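Endoglucanase (Komagataeibacter sucrofermentans, PDB 6VC5) probably hydrolyses internal beta-1,4-glucosidic linkages in cellulose and related beta-glucans, as a glycoside hydrolase family 8 enzyme. Local coordinates at residues Thr149-Leu154 against Ser210-Trp215; Ala99-Gly104 against Leu162-Ala167; Gly191-Pro196 against Asn249-Ser254; Pro217-Asp222 against Ala242-Phe247. All coordinates share one frame; numbering follows the deposited sequence.

Contact 1: Thr149-Leu154 against Ser210-Trp215; sequences TVTLNL and SIAKGW
The indole of Trp215 meets the methyl of Thr151, CG2, and Trp199 stacks against the same indole. The methyl comes in obliquely, neither squarely over a face nor along an edge, and touches the benzene half of the ring: Thr151 CG2 lies 3.8 Å from Trp215 CZ3 and almost as near to CH2. The two side chains reach for each other from opposite directions. What presents the methyl is the first torsion of the threonine, with CG2 anti to the backbone N and OG1 beside that N (chi1 -60°), so it is the methyl, not the hydroxyl, that meets the indole. The third partner is Ala212, whose CB points at the same methyl and stops 4.1 Å from Thr151 CG2. A small side chain suits this place, because the CA atoms of Thr151 and Ala212 are only 6.5 Å apart.

Strands 149-152 and 209-211 are the outer strands of a three-stranded antiparallel sheet, with strand 200-203 between them. The contact forms at one end of that sheet. There Trp199, just before the middle strand, pairs by backbone with Ala212 and also touches Thr151, so it borders both segments. Beyond Ala212 the chain bends through Gly214, whose positive phi (105°) would jam a CB against the carbonyl O of Lys213. After this bend Trp215 can turn its ring back toward the sheet, while the carbonyl O of Lys213 binds a glycerol that probably came from the crystallisation liquor.

Contact 2: Ala99-Gly104 against Leu162-Ala167; sequences ALAWAG and LMQAFA
Two helical segments pass side by side here, with Ala101 and Gln164 as their nearest backbone positions, 7.6 Å apart from CA to CA. So close an approach suits an alanine: its CB points at the other helix and rests 3.5 Å from Gln164 CG, with the amide carbon CD scarcely farther. The glutamine leaves its own helix with CG anti to the backbone N (chi1 -179°) and then bends at chi2 (66°), which lays the aliphatic part of the chain against Ala101 and carries the amide toward Trp102.

The amide plane stands nearly perpendicular to the indole, at 88°, and NE2 lies at the ring's edge near its plane. Gln164 NE2 and Trp102 NE1 are 4.1 Å apart; both are donors, and a water reconciles them by accepting from each. The bond from Trp102 NE1 to this water is 2.9 Å long and lies in the plane of the ring, whereas that from Gln164 NE2 is weak at 3.1 Å. The other end of the amide, OE1, accepts from Lys105 NZ, which fixes which way round the group sits. Without the amide, as with an alanine here, Lys105 would probably lack this acceptor, the water would be held less firmly with Trp102 but no Gln164 donor, and a gap would be likely to open beside Ala101. Around the pair, Tyr120 of helix 110-126 touches Gln164, and Phe320 meets the ring of Trp102. Helices 90-106 and 159-169 thus pack through small and amphipathic side chains, in keeping with the (alpha/alpha)6 barrel of glycoside hydrolase family 8.

Contact 3: Gly191-Pro196 against Asn249-Ser254; sequences GEWKLP and NHYGAS
Trp193 and His250 make the main aromatic contact: the six-membered ring of Trp193 meets the imidazole with centroids 4.8 Å apart and planes inclined at 47°, an oblique pair, neither stacked nor edge-to-face. The corner atom Trp193 CH2 does the touching: it sits over one face of the imidazole, toward the rim, and comes 3.4 Å from His250 CG. The histidine reaches it because CG is anti to the backbone N (chi1 -179°), which throws the ring off the helix. His250 in turn sets CD2 over the centre of the Tyr251 ring, 3.8 Å above its plane, so three aromatic side chains follow one another. Phe247 also meets Trp193 edge-to-face.

Apolar contact is lighter. Trp193 CZ2 lies 4.3 Å from Tyr251 CE2, and Glu192 CG, from the same loop, lies over one face of the indole near its rim. Cut back to an alanine, this tryptophan would probably leave the His250 face without its partner, the imidazole freer to turn, and a gap beside Phe247.

Backbone bonds shape the loop: Lys194 N bonds to Gly191 O, closing a type I turn. Gly252, with positive phi, takes the chain off helix 238-251, where a side chain would strike the carbonyl O of Tyr251. The contact therefore joins, at the surface, the C-terminal end of a helix to a type I turn with a G1 beta bulge, Lys194 taking the left-handed conformation.

Contact 4: Pro217-Asp222 against Ala242-Phe247; sequences PRFSYD and ADFSRF
The carboxylate of Asp243 is gripped by two arginines: Arg246 NH1 donates to Asp243 OD1 at 2.9 Å, a salt bridge with an N-H...O angle of 150°, while OD2 pairs with Arg189. OD1 is met on its anti side, and it lies close to the guanidinium plane of Arg246. The carbonyl O of Ala242 lies over a face of that same guanidinium. Asp243 and Arg246 lie on helix 238-251, and Arg189 reaches in from outside it.

The same helix carries Phe244 and Phe247, one helical turn apart, and both meet Phe219. That ring is sent toward the helix with CG anti to the backbone N (chi1 172°). Phe219 CE2 touches Phe247 CE2 at 4.0 Å, their planes 81° apart and centroids 5.8 Å apart, an oblique pair. Phe219 CE1 comes to the edge of the Phe244 ring, near its plane, 4.2 Å from Phe244 CE1.

All three rings are buried where helix 238-251 packs on the short two-stranded antiparallel sheet of strands 218-219 and 260-261. Large flat rings suit the place, because the backbones stay far apart: even the nearest CA atoms, those of Phe219 and Phe247, are 11.5 Å apart. Leu195 adjoins Phe244, and Val260 adjoins Phe247.

Contacts 3 and 4 form one continuous patch, their centres about 6 Å apart: both use helix 238-251, and contact 4 is nested in the chain inside the loop that contact 3 closes. Leu195 links them by touching both Phe244 and Phe247. Contact 1 adjoins them through Leu154 on Pro196 and Ile211 on Pro217, and through a probable hydrogen bond of 3.0 Å from Asn153 ND2 to Asp222 OD2. Contact 2 stands apart on the other side of the chain's centre, its centre about 28 Å from those of contacts 1 and 4 and 33 Å from that of contact 3. Glycerol lies about 4 Å from the Trp215 side chain, perhaps marking a pocket near contact 1.

Contact 1: Thr149-Leu154 against Ser210-Trp215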
loop_
_atom_site.group_PDB
_atom_site.type_symbol
_atom_site.label_atom_id
_atom_site.label_comp_id
_atom_site.label_asym_id
_atom_site.label_seq_id
_atom_site.Cartn_x
_atom_site.Cartn_y
_atom_site.Cartn_z
ATOM N N THR A 149 -3.460 4.195 -23.307
ATOM C CA THR A 149 -2.639 4.497 -22.134
ATOM C C THR A 149 -2.926 3.500 -21.025
ATOM O O THR A 149 -4.004 2.893 -20.947
ATOM C CB THR A 149 -2.875 5.906 -21.551
ATOM O OG1 THR A 149 -4.143 5.951 -20.883
ATOM C CG2 THR A 149 -2.843 6.989 -22.611
ATOM N N VAL A 150 -1.951 3.350 -20.146
ATOM C CA VAL A 150 -2.143 2.640 -18.891
ATOM C C VAL A 150 -1.876 3.618 -17.758
ATOM O O VAL A 150 -0.950 4.433 -17.839
ATOM C CB VAL A 150 -1.274 1.369 -18.777
ATOM C CG1 VAL A 150 0.212 1.712 -18.717
ATOM C CG2 VAL A 150 -1.696 0.554 -17.571
ATOM N N THR A 151 -2.719 3.573 -16.722
ATOM C CA THR A 151 -2.507 4.337 -15.499
ATOM C C THR A 151 -1.983 3.404 -14.420
ATOM O O THR A 151 -2.573 2.348 -14.164
ATOM C CB THR A 151 -3.818 4.960 -15.026
ATOM O OG1 THR A 151 -4.322 5.840 -16.042
ATOM C CG2 THR A 151 -3.608 5.732 -13.697
ATOM N N LEU A 152 -0.877 3.781 -13.787
ATOM C CA LEU A 152 -0.328 2.996 -12.699
ATOM C C LEU A 152 -0.334 3.821 -11.423
ATOM O O LEU A 152 -0.174 5.047 -11.451
ATOM C CB LEU A 152 1.124 2.562 -13.006
ATOM C CG LEU A 152 1.371 1.818 -14.313
ATOM C CD1 LEU A 152 2.862 1.484 -14.451
ATOM C CD2 LEU A 152 0.526 0.553 -14.371
ATOM N N ASN A 153 -0.530 3.146 -10.303
ATOM C CA ASN A 153 -0.324 3.755 -8.995
ATOM C C ASN A 153 0.926 3.099 -8.425
ATOM O O ASN A 153 0.906 1.914 -8.080
ATOM C CB ASN A 153 -1.545 3.536 -8.110
ATOM C CG ASN A 153 -1.500 4.366 -6.867
ATOM O OD1 ASN A 153 -0.463 4.433 -6.205
ATOM N ND2 ASN A 153 -2.605 5.032 -6.549
ATOM N N LEU A 154 2.023 3.859 -8.349
ATOM C CA LEU A 154 3.292 3.262 -7.932
ATOM C C LEU A 154 3.245 2.803 -6.478
ATOM O O LEU A 154 3.947 1.865 -6.098
ATOM C CB LEU A 154 4.439 4.251 -8.178
ATOM C CG LEU A 154 4.640 4.634 -9.655
ATOM C CD1 LEU A 154 5.727 5.686 -9.793
ATOM C CD2 LEU A 154 4.955 3.395 -10.485
ATOM N N SER A 210 4.106 10.165 -18.224
ATOM C CA SER A 210 3.534 11.445 -17.833
ATOM C C SER A 210 2.757 11.287 -16.529
ATOM O O SER A 210 2.494 10.179 -16.061
ATOM C CB SER A 210 2.643 12.018 -18.946
ATOM O OG SER A 210 1.613 11.106 -19.278
ATOM N N ILE A 211 2.403 12.415 -15.935
ATOM C CA ILE A 211 1.508 12.411 -14.786
ATOM C C ILE A 211 0.099 12.162 -15.304
ATOM O O ILE A 211 -0.338 12.799 -16.270
ATOM C CB ILE A 211 1.614 13.742 -14.029
ATOM C CG1 ILE A 211 3.053 13.991 -13.563
ATOM C CG2 ILE A 211 0.667 13.758 -12.843
ATOM C CD1 ILE A 211 3.293 15.436 -13.108
ATOM N N ALA A 212 -0.620 11.227 -14.679
ATOM C CA ALA A 212 -1.903 10.813 -15.236
ATOM C C ALA A 212 -2.936 11.926 -15.118
ATOM O O ALA A 212 -2.988 12.642 -14.114
ATOM C CB ALA A 212 -2.423 9.581 -14.498
ATOM N N LYS A 213 -3.755 12.066 -16.160
ATOM C CA LYS A 213 -4.942 12.900 -16.070
ATOM C C LYS A 213 -5.995 12.190 -15.224
ATOM O O LYS A 213 -5.986 10.963 -15.085
ATOM C CB LYS A 213 -5.505 13.158 -17.468
ATOM C CG LYS A 213 -4.571 14.001 -18.329
ATOM C CD LYS A 213 -4.508 15.423 -17.781
ATOM C CE LYS A 213 -3.725 16.357 -18.698
ATOM N NZ LYS A 213 -2.253 16.131 -18.609
ATOM N N GLY A 214 -6.900 12.978 -14.639
ATOM C CA GLY A 214 -7.991 12.437 -13.847
ATOM C C GLY A 214 -7.825 12.593 -12.354
ATOM O O GLY A 214 -8.772 12.298 -11.608
ATOM N N TRP A 215 -6.658 13.032 -11.887
ATOM C CA TRP A 215 -6.393 13.337 -10.493
ATOM C C TRP A 215 -5.428 14.519 -10.458
ATOM O O TRP A 215 -4.680 14.729 -11.415
ATOM C CB TRP A 215 -5.706 12.164 -9.779
ATOM C CG TRP A 215 -6.471 10.877 -9.701
ATOM C CD1 TRP A 215 -7.279 10.459 -8.673
ATOM C CD2 TRP A 215 -6.443 9.809 -10.647
ATOM N NE1 TRP A 215 -7.764 9.202 -8.940
ATOM C CE2 TRP A 215 -7.272 8.783 -10.146
ATOM C CE3 TRP A 215 -5.816 9.627 -11.881
ATOM C CZ2 TRP A 215 -7.483 7.597 -10.835
ATOM C CZ3 TRP A 215 -6.025 8.442 -12.569
ATOM C CH2 TRP A 215 -6.852 7.440 -12.036
#

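Contact 2: Ala99-Gly104 against Leu162-Ala167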
loop_
_atom_site.group_PDB
_atom_site.type_symbol
_atom_site.label_atom_id
_atom_site.label_comp_id
_atom_site.label_asym_id
_atom_site.label_seq_id
_atom_site.Cartn_x
_atom_site.Cartn_y
_atom_site.Cartn_z
ATOM N N ALA A 99 -0.569 -10.509 4.526
ATOM C CA ALA A 99 -1.012 -10.818 5.885
ATOM C C ALA A 99 -1.312 -12.306 6.056
ATOM O O ALA A 99 -0.987 -12.903 7.093
ATOM C CB ALA A 99 -2.254 -9.989 6.211
ATOM N N LEU A 100 -1.964 -12.916 5.056
ATOM C CA LEU A 100 -2.226 -14.356 5.105
ATOM C C LEU A 100 -0.939 -15.170 5.102
ATOM O O LEU A 100 -0.844 -16.187 5.801
ATOM C CB LEU A 100 -3.115 -14.768 3.927
ATOM C CG LEU A 100 -4.574 -14.390 4.143
ATOM C CD1 LEU A 100 -5.308 -14.325 2.828
ATOM C CD2 LEU A 100 -5.249 -15.376 5.084
ATOM N N ALA A 101 0.052 -14.746 4.316
ATOM C CA ALA A 101 1.345 -15.420 4.325
ATOM C C ALA A 101 1.984 -15.341 5.704
ATOM O O ALA A 101 2.485 -16.338 6.227
ATOM C CB ALA A 101 2.263 -14.806 3.270
ATOM N N TRP A 102 1.978 -14.152 6.314
ATOM C CA TRP A 102 2.563 -14.019 7.643
ATOM C C TRP A 102 1.803 -14.838 8.678
ATOM O O TRP A 102 2.414 -15.513 9.517
ATOM C CB TRP A 102 2.545 -12.557 8.056
ATOM C CG TRP A 102 3.575 -11.733 7.413
ATOM C CD1 TRP A 102 4.509 -12.131 6.499
ATOM C CD2 TRP A 102 3.831 -10.353 7.679
ATOM N NE1 TRP A 102 5.319 -11.064 6.162
ATOM C CE2 TRP A 102 4.914 -9.963 6.869
ATOM C CE3 TRP A 102 3.230 -9.402 8.513
ATOM C CZ2 TRP A 102 5.427 -8.663 6.883
ATOM C CZ3 TRP A 102 3.732 -8.106 8.517
ATOM C CH2 TRP A 102 4.821 -7.757 7.709
ATOM N N ALA A 103 0.475 -14.777 8.650
ATOM C CA ALA A 103 -0.334 -15.529 9.605
ATOM C C ALA A 103 -0.146 -17.026 9.426
ATOM O O ALA A 103 -0.090 -17.777 10.408
ATOM C CB ALA A 103 -1.805 -15.152 9.427
ATOM N N GLY A 104 -0.070 -17.487 8.181
ATOM C CA GLY A 104 0.093 -18.912 7.945
ATOM C C GLY A 104 1.439 -19.407 8.420
ATOM O O GLY A 104 1.555 -20.530 8.922
ATOM N N LEU A 162 5.236 -8.445 -2.900
ATOM C CA LEU A 162 5.783 -9.055 -4.110
ATOM C C LEU A 162 6.945 -9.982 -3.778
ATOM O O LEU A 162 7.081 -11.052 -4.382
ATOM C CB LEU A 162 6.205 -7.970 -5.109
ATOM C CG LEU A 162 5.110 -7.003 -5.564
ATOM C CD1 LEU A 162 5.670 -6.048 -6.614
ATOM C CD2 LEU A 162 3.918 -7.755 -6.105
ATOM N N MET A 163 7.793 -9.592 -2.819
ATOM C CA MET A 163 8.897 -10.451 -2.403
ATOM C C MET A 163 8.370 -11.734 -1.772
ATOM O O MET A 163 8.921 -12.822 -1.987
ATOM C CB MET A 163 9.770 -9.707 -1.385
ATOM C CG MET A 163 10.318 -8.342 -1.820
ATOM S SD MET A 163 11.755 -7.822 -0.850
ATOM C CE MET A 163 11.096 -7.526 0.767
ATOM N N GLN A 164 7.306 -11.620 -0.972
ATOM C CA GLN A 164 6.706 -12.807 -0.378
ATOM C C GLN A 164 6.141 -13.732 -1.448
ATOM O O GLN A 164 6.258 -14.958 -1.348
ATOM C CB GLN A 164 5.605 -12.394 0.603
ATOM C CG GLN A 164 4.923 -13.556 1.289
ATOM C CD GLN A 164 5.845 -14.312 2.222
ATOM O OE1 GLN A 164 5.955 -15.538 2.148
ATOM N NE2 GLN A 164 6.512 -13.589 3.106
ATOM N N ALA A 165 5.507 -13.161 -2.479
ATOM C CA ALA A 165 4.957 -13.988 -3.549
ATOM C C ALA A 165 6.057 -14.786 -4.243
ATOM O O ALA A 165 5.873 -15.968 -4.563
ATOM C CB ALA A 165 4.214 -13.101 -4.548
ATOM N N PHE A 166 7.214 -14.164 -4.468
ATOM C CA PHE A 166 8.332 -14.898 -5.056
ATOM C C PHE A 166 8.845 -15.985 -4.120
ATOM O O PHE A 166 9.182 -17.092 -4.567
ATOM C CB PHE A 166 9.472 -13.953 -5.427
ATOM C CG PHE A 166 10.643 -14.665 -6.035
ATOM C CD1 PHE A 166 10.527 -15.227 -7.295
ATOM C CD2 PHE A 166 11.833 -14.804 -5.339
ATOM C CE1 PHE A 166 11.591 -15.912 -7.871
ATOM C CE2 PHE A 166 12.905 -15.489 -5.906
ATOM C CZ PHE A 166 12.774 -16.039 -7.171
ATOM N N ALA A 167 8.941 -15.681 -2.824
ATOM C CA ALA A 167 9.391 -16.679 -1.857
ATOM C C ALA A 167 8.470 -17.896 -1.816
ATOM O O ALA A 167 8.942 -19.022 -1.617
ATOM C CB ALA A 167 9.510 -16.038 -0.475
HETATM O O HOH W 1 7.749 -11.180 4.526
#

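Contact 3: Gly191-Pro196 against Asn249-Ser254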
loop_
_atom_site.group_PDB
_atom_site.type_symbol
_atom_site.label_atom_id
_atom_site.label_comp_id
_atom_site.label_asym_id
_atom_site.label_seq_id
_atom_site.Cartn_x
_atom_site.Cartn_y
_atom_site.Cartn_z
ATOM N N GLY A 191 9.177 17.067 -11.573
ATOM C CA GLY A 191 9.226 18.300 -10.818
ATOM C C GLY A 191 10.596 18.548 -10.234
ATOM O O GLY A 191 11.534 17.758 -10.383
ATOM N N GLU A 192 10.694 19.690 -9.539
ATOM C CA GLU A 192 11.961 20.132 -8.970
ATOM C C GLU A 192 12.496 19.191 -7.893
ATOM O O GLU A 192 13.702 19.206 -7.624
ATOM C CB GLU A 192 11.822 21.545 -8.402
ATOM C CG GLU A 192 10.813 21.656 -7.259
ATOM C CD GLU A 192 10.219 23.053 -7.153
ATOM O OE1 GLU A 192 9.281 23.369 -7.918
ATOM O OE2 GLU A 192 10.697 23.835 -6.307
ATOM N N TRP A 193 11.641 18.388 -7.259
ATOM C CA TRP A 193 12.071 17.449 -6.232
ATOM C C TRP A 193 12.241 16.030 -6.755
ATOM O O TRP A 193 12.666 15.148 -5.993
ATOM C CB TRP A 193 11.070 17.443 -5.075
ATOM C CG TRP A 193 10.863 18.792 -4.493
ATOM C CD1 TRP A 193 9.737 19.562 -4.573
ATOM C CD2 TRP A 193 11.817 19.540 -3.735
ATOM N NE1 TRP A 193 9.935 20.752 -3.896
ATOM C CE2 TRP A 193 11.202 20.757 -3.371
ATOM C CE3 TRP A 193 13.129 19.288 -3.315
ATOM C CZ2 TRP A 193 11.866 21.738 -2.624
ATOM C CZ3 TRP A 193 13.787 20.265 -2.555
ATOM C CH2 TRP A 193 13.150 21.471 -2.222
ATOM N N LYS A 194 11.902 15.785 -8.021
ATOM C CA LYS A 194 12.063 14.477 -8.651
ATOM C C LYS A 194 11.320 13.400 -7.861
ATOM O O LYS A 194 11.885 12.388 -7.447
ATOM C CB LYS A 194 13.541 14.126 -8.846
ATOM C CG LYS A 194 14.315 15.172 -9.626
ATOM C CD LYS A 194 15.784 15.193 -9.232
ATOM C CE LYS A 194 16.607 14.327 -10.166
ATOM N NZ LYS A 194 17.848 15.021 -10.610
ATOM N N LEU A 195 10.013 13.643 -7.662
ATOM C CA LEU A 195 9.160 12.785 -6.852
ATOM C C LEU A 195 8.241 11.945 -7.734
ATOM O O LEU A 195 7.835 12.372 -8.821
ATOM C CB LEU A 195 8.283 13.647 -5.930
ATOM C CG LEU A 195 9.037 14.386 -4.815
ATOM C CD1 LEU A 195 8.200 15.514 -4.251
ATOM C CD2 LEU A 195 9.458 13.423 -3.688
ATOM N N PRO A 196 7.858 10.762 -7.265
ATOM C CA PRO A 196 6.860 9.980 -7.994
ATOM C C PRO A 196 5.487 10.581 -7.818
ATOM O O PRO A 196 5.176 11.163 -6.754
ATOM C CB PRO A 196 6.952 8.594 -7.334
ATOM C CG PRO A 196 7.345 8.917 -5.894
ATOM C CD PRO A 196 8.266 10.123 -5.999
ATOM N N ASN A 249 14.161 17.351 4.203
ATOM C CA ASN A 249 14.933 18.312 4.976
ATOM C C ASN A 249 14.726 19.753 4.525
ATOM O O ASN A 249 14.955 20.672 5.323
ATOM C CB ASN A 249 16.404 17.909 4.955
ATOM C CG ASN A 249 16.670 16.702 5.830
ATOM O OD1 ASN A 249 16.370 16.718 7.020
ATOM N ND2 ASN A 249 17.218 15.644 5.242
ATOM N N HIS A 250 14.273 19.975 3.289
ATOM C CA HIS A 250 13.933 21.331 2.866
ATOM C C HIS A 250 12.767 21.885 3.665
ATOM O O HIS A 250 12.750 23.075 4.015
ATOM C CB HIS A 250 13.565 21.370 1.384
ATOM C CG HIS A 250 13.223 22.745 0.896
ATOM N ND1 HIS A 250 14.177 23.704 0.633
ATOM C CD2 HIS A 250 12.027 23.317 0.617
ATOM C CE1 HIS A 250 13.584 24.810 0.217
ATOM N NE2 HIS A 250 12.279 24.603 0.201
ATOM N N TYR A 251 11.767 21.046 3.940
ATOM C CA TYR A 251 10.584 21.493 4.661
ATOM C C TYR A 251 10.715 21.316 6.163
ATOM O O TYR A 251 10.211 22.155 6.924
ATOM C CB TYR A 251 9.337 20.784 4.116
ATOM C CG TYR A 251 8.938 21.349 2.769
ATOM C CD1 TYR A 251 8.411 22.631 2.676
ATOM C CD2 TYR A 251 9.120 20.619 1.597
ATOM C CE1 TYR A 251 8.059 23.172 1.461
ATOM C CE2 TYR A 251 8.768 21.156 0.368
ATOM C CZ TYR A 251 8.237 22.433 0.313
ATOM O OH TYR A 251 7.882 22.980 -0.897
ATOM N N GLY A 252 11.397 20.269 6.607
ATOM C CA GLY A 252 11.602 20.048 8.021
ATOM C C GLY A 252 10.475 19.263 8.677
ATOM O O GLY A 252 9.341 19.213 8.197
ATOM N N ALA A 253 10.804 18.680 9.835
ATOM C CA ALA A 253 9.879 17.790 10.527
ATOM C C ALA A 253 8.604 18.497 10.961
ATOM O O ALA A 253 7.567 17.845 11.108
ATOM C CB ALA A 253 10.570 17.171 11.744
ATOM N N SER A 254 8.654 19.810 11.172
ATOM C CA SER A 254 7.490 20.565 11.631
ATOM C C SER A 254 6.612 21.089 10.501
ATOM O O SER A 254 5.545 21.653 10.783
ATOM C CB SER A 254 7.925 21.744 12.511
ATOM O OG SER A 254 8.606 21.298 13.672
#

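Contact 4: Pro217-Asp222 against Ala242-Phe247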
loop_
_atom_site.group_PDB
_atom_site.type_symbol
_atom_site.label_atom_id
_atom_site.label_comp_id
_atom_site.label_asym_id
_atom_site.label_seq_id
_atom_site.Cartn_x
_atom_site.Cartn_y
_atom_site.Cartn_z
ATOM N N PRO A 217 -2.194 16.640 -10.126
ATOM C CA PRO A 217 -0.838 16.146 -10.466
ATOM C C PRO A 217 0.148 16.313 -9.315
ATOM O O PRO A 217 1.056 17.155 -9.338
ATOM C CB PRO A 217 -0.477 17.014 -11.674
ATOM C CG PRO A 217 -1.147 18.328 -11.362
ATOM C CD PRO A 217 -2.478 17.945 -10.756
ATOM N N ARG A 218 0.003 15.470 -8.292
ATOM C CA ARG A 218 0.658 15.674 -7.009
ATOM C C ARG A 218 1.409 14.429 -6.556
ATOM O O ARG A 218 1.114 13.309 -6.982
ATOM C CB ARG A 218 -0.363 16.019 -5.921
ATOM C CG ARG A 218 -1.110 17.289 -6.190
ATOM C CD ARG A 218 -2.286 17.403 -5.265
ATOM N NE ARG A 218 -3.003 18.650 -5.516
ATOM C CZ ARG A 218 -4.110 18.994 -4.879
ATOM N NH1 ARG A 218 -4.618 18.187 -3.960
ATOM N NH2 ARG A 218 -4.704 20.154 -5.161
ATOM N N PHE A 219 2.380 14.650 -5.689
ATOM C CA PHE A 219 2.908 13.673 -4.737
ATOM C C PHE A 219 2.149 13.913 -3.443
ATOM O O PHE A 219 2.296 14.929 -2.884
ATOM C CB PHE A 219 4.409 13.925 -4.492
ATOM C CG PHE A 219 5.020 13.095 -3.372
ATOM C CD1 PHE A 219 5.554 11.874 -3.606
ATOM C CD2 PHE A 219 5.112 13.609 -2.110
ATOM C CE1 PHE A 219 6.143 11.158 -2.601
ATOM C CE2 PHE A 219 5.692 12.893 -1.087
ATOM C CZ PHE A 219 6.193 11.654 -1.333
ATOM N N SER A 220 1.344 12.957 -3.005
ATOM C CA SER A 220 0.524 13.133 -1.827
ATOM C C SER A 220 0.186 11.817 -1.127
ATOM O O SER A 220 1.054 11.054 -0.850
ATOM C CB SER A 220 -0.725 13.986 -2.118
ATOM O OG SER A 220 -1.752 13.332 -2.773
ATOM N N TYR A 221 -1.082 11.596 -0.867
ATOM C CA TYR A 221 -1.490 10.582 0.064
ATOM C C TYR A 221 -1.299 9.149 -0.407
ATOM O O TYR A 221 -1.262 8.261 0.381
ATOM C CB TYR A 221 -2.933 10.846 0.487
ATOM C CG TYR A 221 -3.067 12.168 1.172
ATOM C CD1 TYR A 221 -2.827 12.282 2.497
ATOM C CD2 TYR A 221 -3.387 13.307 0.473
ATOM C CE1 TYR A 221 -2.925 13.482 3.135
ATOM C CE2 TYR A 221 -3.472 14.526 1.111
ATOM C CZ TYR A 221 -3.247 14.599 2.440
ATOM O OH TYR A 221 -3.329 15.755 3.168
ATOM N N ASP A 222 -1.166 8.959 -1.715
ATOM C CA ASP A 222 -0.782 7.662 -2.262
ATOM C C ASP A 222 0.740 7.500 -2.349
ATOM O O ASP A 222 1.310 6.567 -1.823
ATOM C CB ASP A 222 -1.328 7.497 -3.693
ATOM C CG ASP A 222 -2.853 7.381 -3.772
ATOM O OD1 ASP A 222 -3.535 8.418 -3.708
ATOM O OD2 ASP A 222 -3.368 6.277 -3.979
ATOM N N ALA A 242 18.853 9.944 -1.559
ATOM C CA ALA A 242 19.354 11.311 -1.485
ATOM C C ALA A 242 18.294 12.309 -1.928
ATOM O O ALA A 242 18.152 13.380 -1.322
ATOM C CB ALA A 242 20.621 11.447 -2.332
ATOM N N ASP A 243 17.536 11.971 -2.974
ATOM C CA ASP A 243 16.472 12.851 -3.449
ATOM C C ASP A 243 15.353 12.993 -2.416
ATOM O O ASP A 243 14.885 14.105 -2.149
ATOM C CB ASP A 243 15.919 12.357 -4.789
ATOM C CG ASP A 243 16.889 12.579 -5.942
ATOM O OD1 ASP A 243 17.816 13.407 -5.791
ATOM O OD2 ASP A 243 16.721 11.931 -7.002
ATOM N N PHE A 244 14.903 11.885 -1.822
ATOM C CA PHE A 244 13.881 12.010 -0.786
ATOM C C PHE A 244 14.415 12.785 0.417
ATOM O O PHE A 244 13.698 13.600 1.005
ATOM C CB PHE A 244 13.365 10.627 -0.359
ATOM C CG PHE A 244 12.381 10.005 -1.317
ATOM C CD1 PHE A 244 11.103 10.534 -1.479
ATOM C CD2 PHE A 244 12.728 8.878 -2.048
ATOM C CE1 PHE A 244 10.204 9.948 -2.361
ATOM C CE2 PHE A 244 11.829 8.283 -2.929
ATOM C CZ PHE A 244 10.566 8.820 -3.086
ATOM N N SER A 245 15.673 12.545 0.797
ATOM C CA SER A 245 16.252 13.239 1.944
ATOM C C SER A 245 16.286 14.746 1.720
ATOM O O SER A 245 15.968 15.522 2.630
ATOM C CB SER A 245 17.662 12.712 2.222
ATOM O OG SER A 245 17.637 11.343 2.597
ATOM N N ARG A 246 16.650 15.177 0.507
ATOM C CA ARG A 246 16.684 16.606 0.210
ATOM C C ARG A 246 15.301 17.219 0.338
ATOM O O ARG A 246 15.152 18.351 0.819
ATOM C CB ARG A 246 17.217 16.827 -1.206
ATOM C CG ARG A 246 18.546 17.537 -1.236
ATOM C CD ARG A 246 18.997 17.800 -2.658
ATOM N NE ARG A 246 19.020 16.584 -3.465
ATOM C CZ ARG A 246 19.917 15.610 -3.330
ATOM N NH1 ARG A 246 19.866 14.543 -4.120
ATOM N NH2 ARG A 246 20.866 15.704 -2.412
ATOM N N PHE A 247 14.279 16.474 -0.081
ATOM C CA PHE A 247 12.902 16.939 0.011
ATOM C C PHE A 247 12.453 17.072 1.468
ATOM O O PHE A 247 11.967 18.132 1.883
ATOM C CB PHE A 247 12.001 15.978 -0.775
ATOM C CG PHE A 247 10.539 16.281 -0.664
ATOM C CD1 PHE A 247 10.012 17.433 -1.231
ATOM C CD2 PHE A 247 9.687 15.408 -0.010
ATOM C CE1 PHE A 247 8.667 17.717 -1.134
ATOM C CE2 PHE A 247 8.336 15.689 0.095
ATOM C CZ PHE A 247 7.827 16.839 -0.468
#